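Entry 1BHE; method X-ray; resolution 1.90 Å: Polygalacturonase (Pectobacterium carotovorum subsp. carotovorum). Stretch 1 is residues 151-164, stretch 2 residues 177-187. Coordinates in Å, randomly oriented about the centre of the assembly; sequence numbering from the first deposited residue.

Stretch 1 151-164: PRLIQINKSKNFTL
Stretch 2 (177-187) VVFSDGDGFTA

The two stretches lie side by side as successive rungs of a parallel β architecture, each made of two short strands joined by a turn. Strand 154-157 runs beside 177-180 with axes 4.8 Å apart and 6° between directions; the strand ending this stretch, through Leu 164, runs beside 183-187 at the same spacing and 9°. Ile 154 pairs with Val 177, Asn 157 with Ser 180, Lys 160 with Asp 183 and Leu 164 with Ala 187, at CA-CA distances of 4.6 to 5.0 Å. Together the stretches bury 954 Å².

Arg 152 approaches in an extended m, t, t conformation (phi/psi -76/153), and Val 178 CG2 (chi1 t) covers one face of its guanidinium. Its NH1 donates to Gln 155 OE1 at 2.8 Å. Leu 153 (-74/-55) bends the chain before the strand.

The strand then begins at Ile 154 (-128/122; chi1 m, chi2 t), whose O accepts from Val 178 N at 3.1 Å. Ile 154 and Ile 156 share a face with Val 177 (t) and Phe 179 (t), while Gln 155 and Asn 157 point to the other face with Val 178 and Ser 180. There Gln 155 (-122/118; t, p, chi3 40°) extends the polar chain, its NE2 donating to Asn 157 OD1 at 2.7 Å. Water 1 joins Arg 152 NH1 (3.2 Å), Gln 155 NE2 (3.1 Å) and Ser 180 OG (2.9 Å).

Ile 156 (-119/120; m, t) bonds in both directions: its N donates to Val 178 O at 2.9 Å, and its O accepts from Ser 180 N at 2.8 Å. This alternation is the parallel pattern, one residue reaching two on the neighbour. The branched Ile 156 suits a buried site: its CG2 lies 3.6 Å from Phe 179 CD1, its CD1 3.9 Å from Phe 185 CE1. Asn 157 (-123/142; m) follows.

Lys 158 turns the chain with left-handed angles (41/45), matched by Asp 181 (46/48). Its N donates to Ser 180 O at 3.0 Å, and water 2 links its NZ (2.8 Å) to Asp 181 O (2.7 Å). Ser 159 (-114/163; m) returns its OG to Asn 157 O at 2.9 Å, while its O accepts from Asp 183 N at 3.0 Å. Gly 182 fits here because an ideal CB would lie 2.7 Å from Ser 159 O.

Exposed Lys 160 (-122/132) lies beside partly exposed Asp 183, where charged side chains can meet solvent. Asn 161, also left-handed (45/64; m), is where the chain turns its corner. Its N donates to Asp 183 O at 3.1 Å. Alongside, Gly 184 (101/97) has backbone angles that call for glycine, and an ideal CB would sit 2.1 Å from Asn 161 OD1.

Pairing resumes as Phe 162 (-92/143; t, -86°) donates from N to Gly 184 O at 3.0 Å and accepts at O from Thr 186 N at 3.1 Å. Its CD1 meets the edge of the Phe 185 ring (t), 3.9 Å from CE1 of Phe 185. Partly exposed Thr 163 (-122/136; m), β-branched as suits a strand, pairs with Thr 186 (m) on the other face. Finally Leu 164 (-125/108; chi1 -139°, chi2 -149°) donates from N to Thr 186 O at 2.8 Å; its CD1 packs 3.8 Å from Val 177 CG2, and its CB lies 4.1 Å from Ala 187 CB.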

# COMPACT_ATOMS: atom_id res chain seq x y z
N PRO A 151 -12.24 4.13 6.29
CA PRO A 151 -11.33 5.08 5.67
C PRO A 151 -9.91 4.61 5.42
O PRO A 151 -9.24 4.02 6.28
CB PRO A 151 -11.30 6.26 6.63
CG PRO A 151 -12.04 5.88 7.85
CD PRO A 151 -12.60 4.51 7.68
N ARG A 152 -9.39 4.89 4.22
CA ARG A 152 -7.97 4.74 3.92
C ARG A 152 -7.20 5.89 4.55
O ARG A 152 -7.79 6.96 4.75
CB ARG A 152 -7.73 4.76 2.40
CG ARG A 152 -8.25 3.48 1.73
CD ARG A 152 -8.17 3.60 0.22
NE ARG A 152 -8.50 2.33 -0.43
CZ ARG A 152 -8.73 2.19 -1.73
NH1 ARG A 152 -8.67 3.23 -2.55
NH2 ARG A 152 -9.04 0.99 -2.21
N LEU A 153 -5.92 5.70 4.87
CA LEU A 153 -5.15 6.78 5.48
C LEU A 153 -4.78 7.86 4.46
O LEU A 153 -5.03 9.05 4.66
CB LEU A 153 -3.86 6.28 6.10
CG LEU A 153 -3.77 5.85 7.55
CD1 LEU A 153 -2.29 5.83 7.96
CD2 LEU A 153 -4.56 6.70 8.52
N ILE A 154 -4.13 7.45 3.37
CA ILE A 154 -3.68 8.41 2.36
C ILE A 154 -4.18 7.94 1.00
O ILE A 154 -3.85 6.83 0.61
CB ILE A 154 -2.14 8.53 2.36
CG1 ILE A 154 -1.62 9.24 3.62
CG2 ILE A 154 -1.62 9.27 1.13
CD1 ILE A 154 -0.14 8.98 3.86
N GLN A 155 -4.94 8.78 0.32
CA GLN A 155 -5.48 8.45 -1.00
C GLN A 155 -5.02 9.51 -2.00
O GLN A 155 -5.29 10.70 -1.83
CB GLN A 155 -7.01 8.42 -0.93
CG GLN A 155 -7.69 8.22 -2.27
CD GLN A 155 -7.64 6.80 -2.78
OE1 GLN A 155 -7.79 5.83 -2.04
NE2 GLN A 155 -7.43 6.66 -4.09
N ILE A 156 -4.26 9.11 -3.00
CA ILE A 156 -3.70 10.02 -3.99
C ILE A 156 -4.23 9.69 -5.39
O ILE A 156 -4.04 8.57 -5.85
CB ILE A 156 -2.17 9.97 -3.99
CG1 ILE A 156 -1.59 10.18 -2.58
CG2 ILE A 156 -1.61 11.02 -4.95
CD1 ILE A 156 -0.27 9.48 -2.36
N ASN A 157 -4.91 10.63 -6.03
CA ASN A 157 -5.53 10.38 -7.33
C ASN A 157 -5.06 11.34 -8.41
O ASN A 157 -4.88 12.53 -8.15
CB ASN A 157 -7.06 10.58 -7.22
CG ASN A 157 -7.75 9.72 -6.19
OD1 ASN A 157 -7.31 8.62 -5.88
ND2 ASN A 157 -8.85 10.19 -5.63
N LYS A 158 -4.88 10.85 -9.63
CA LYS A 158 -4.46 11.64 -10.77
C LYS A 158 -3.39 12.67 -10.49
O LYS A 158 -3.45 13.81 -10.98
CB LYS A 158 -5.73 12.34 -11.33
CG LYS A 158 -6.72 11.26 -11.81
CD LYS A 158 -7.95 11.91 -12.42
CE LYS A 158 -7.70 12.23 -13.88
NZ LYS A 158 -7.25 11.04 -14.64
N SER A 159 -2.35 12.28 -9.76
CA SER A 159 -1.32 13.23 -9.34
C SER A 159 0.02 12.92 -9.98
O SER A 159 0.28 11.83 -10.50
CB SER A 159 -1.24 13.22 -7.81
OG SER A 159 -2.41 13.79 -7.24
N LYS A 160 0.89 13.92 -9.94
CA LYS A 160 2.22 13.89 -10.50
C LYS A 160 3.28 14.18 -9.44
O LYS A 160 3.17 15.17 -8.72
CB LYS A 160 2.33 15.00 -11.56
CG LYS A 160 3.50 14.83 -12.52
CD LYS A 160 3.00 14.55 -13.94
CE LYS A 160 2.32 15.76 -14.55
NZ LYS A 160 2.12 15.61 -16.02
N ASN A 161 4.32 13.35 -9.42
CA ASN A 161 5.45 13.54 -8.52
C ASN A 161 5.08 13.88 -7.08
O ASN A 161 5.38 14.93 -6.51
CB ASN A 161 6.41 14.56 -9.15
CG ASN A 161 7.04 14.02 -10.43
OD1 ASN A 161 7.15 12.81 -10.67
ND2 ASN A 161 7.48 14.93 -11.30
N PHE A 162 4.41 12.92 -6.43
CA PHE A 162 4.00 13.01 -5.04
C PHE A 162 5.11 12.40 -4.18
O PHE A 162 5.70 11.40 -4.60
CB PHE A 162 2.69 12.24 -4.80
CG PHE A 162 2.10 12.46 -3.43
CD1 PHE A 162 2.50 11.71 -2.34
CD2 PHE A 162 1.16 13.45 -3.23
CE1 PHE A 162 1.97 11.95 -1.08
CE2 PHE A 162 0.63 13.70 -1.98
CZ PHE A 162 1.03 12.95 -0.90
N THR A 163 5.38 12.96 -3.01
CA THR A 163 6.44 12.46 -2.14
C THR A 163 5.91 12.07 -0.76
O THR A 163 5.14 12.81 -0.17
CB THR A 163 7.53 13.55 -1.93
OG1 THR A 163 8.14 13.85 -3.18
CG2 THR A 163 8.59 13.07 -0.94
N LEU A 164 6.34 10.93 -0.26
CA LEU A 164 6.02 10.44 1.08
C LEU A 164 7.38 10.17 1.75
O LEU A 164 8.05 9.23 1.31
CB LEU A 164 5.26 9.12 1.01
CG LEU A 164 4.09 8.79 1.91
CD1 LEU A 164 4.01 7.28 2.18
CD2 LEU A 164 4.02 9.58 3.20
N VAL A 177 -1.62 3.55 2.08
CA VAL A 177 -1.29 4.48 1.01
C VAL A 177 -1.72 3.91 -0.35
O VAL A 177 -1.38 2.78 -0.71
CB VAL A 177 0.22 4.78 0.90
CG1 VAL A 177 0.49 5.85 -0.17
CG2 VAL A 177 0.85 5.24 2.21
N VAL A 178 -2.46 4.71 -1.11
CA VAL A 178 -2.93 4.34 -2.44
C VAL A 178 -2.54 5.46 -3.41
O VAL A 178 -2.79 6.63 -3.13
CB VAL A 178 -4.46 4.14 -2.51
CG1 VAL A 178 -4.92 3.96 -3.95
CG2 VAL A 178 -4.91 2.94 -1.67
N PHE A 179 -1.90 5.09 -4.51
CA PHE A 179 -1.48 6.03 -5.54
C PHE A 179 -2.18 5.60 -6.84
O PHE A 179 -1.71 4.66 -7.49
CB PHE A 179 0.03 6.04 -5.72
CG PHE A 179 0.54 7.10 -6.66
CD1 PHE A 179 0.51 8.44 -6.30
CD2 PHE A 179 1.04 6.75 -7.90
CE1 PHE A 179 0.97 9.42 -7.17
CE2 PHE A 179 1.51 7.73 -8.77
CZ PHE A 179 1.47 9.06 -8.40
N SER A 180 -3.30 6.25 -7.16
CA SER A 180 -4.12 5.84 -8.29
C SER A 180 -4.12 6.76 -9.49
O SER A 180 -4.26 7.97 -9.38
CB SER A 180 -5.61 5.77 -7.86
OG SER A 180 -5.78 4.82 -6.84
N ASP A 181 -4.07 6.17 -10.68
CA ASP A 181 -4.11 6.86 -11.95
C ASP A 181 -3.19 8.07 -12.01
O ASP A 181 -3.55 9.14 -12.51
CB ASP A 181 -5.56 7.28 -12.26
CG ASP A 181 -6.55 6.15 -12.03
OD1 ASP A 181 -6.49 5.10 -12.70
OD2 ASP A 181 -7.40 6.31 -11.13
N GLY A 182 -1.94 7.86 -11.58
CA GLY A 182 -0.98 8.95 -11.55
C GLY A 182 0.36 8.57 -12.16
O GLY A 182 0.57 7.49 -12.71
N ASP A 183 1.30 9.51 -12.01
CA ASP A 183 2.64 9.33 -12.55
C ASP A 183 3.68 9.99 -11.65
O ASP A 183 3.74 11.22 -11.58
CB ASP A 183 2.66 9.96 -13.94
CG ASP A 183 3.95 9.87 -14.71
OD1 ASP A 183 5.03 9.63 -14.15
OD2 ASP A 183 3.88 10.06 -15.96
N GLY A 184 4.51 9.18 -11.00
CA GLY A 184 5.56 9.77 -10.16
C GLY A 184 5.15 9.73 -8.69
O GLY A 184 4.39 10.58 -8.23
N PHE A 185 5.63 8.72 -7.98
CA PHE A 185 5.35 8.58 -6.55
C PHE A 185 6.62 8.01 -5.91
O PHE A 185 7.11 6.98 -6.36
CB PHE A 185 4.16 7.67 -6.26
CG PHE A 185 3.99 7.31 -4.81
CD1 PHE A 185 3.42 8.21 -3.92
CD2 PHE A 185 4.39 6.08 -4.33
CE1 PHE A 185 3.25 7.89 -2.59
CE2 PHE A 185 4.22 5.75 -3.00
CZ PHE A 185 3.65 6.65 -2.12
N THR A 186 7.10 8.70 -4.89
CA THR A 186 8.29 8.24 -4.17
C THR A 186 7.97 8.13 -2.68
O THR A 186 7.60 9.13 -2.06
CB THR A 186 9.47 9.22 -4.36
OG1 THR A 186 9.88 9.22 -5.73
CG2 THR A 186 10.68 8.84 -3.50
N ALA A 187 8.12 6.93 -2.14
CA ALA A 187 7.98 6.69 -0.70
C ALA A 187 9.40 6.31 -0.23
O ALA A 187 9.99 5.39 -0.79
CB ALA A 187 6.99 5.61 -0.37
O HOH W 1 -8.30 4.14 -5.58
O HOH W 2 -4.56 10.30 -14.75
O HOH W 3 -2.16 9.65 -8.27
O HOH W 4 6.57 11.86 -13.27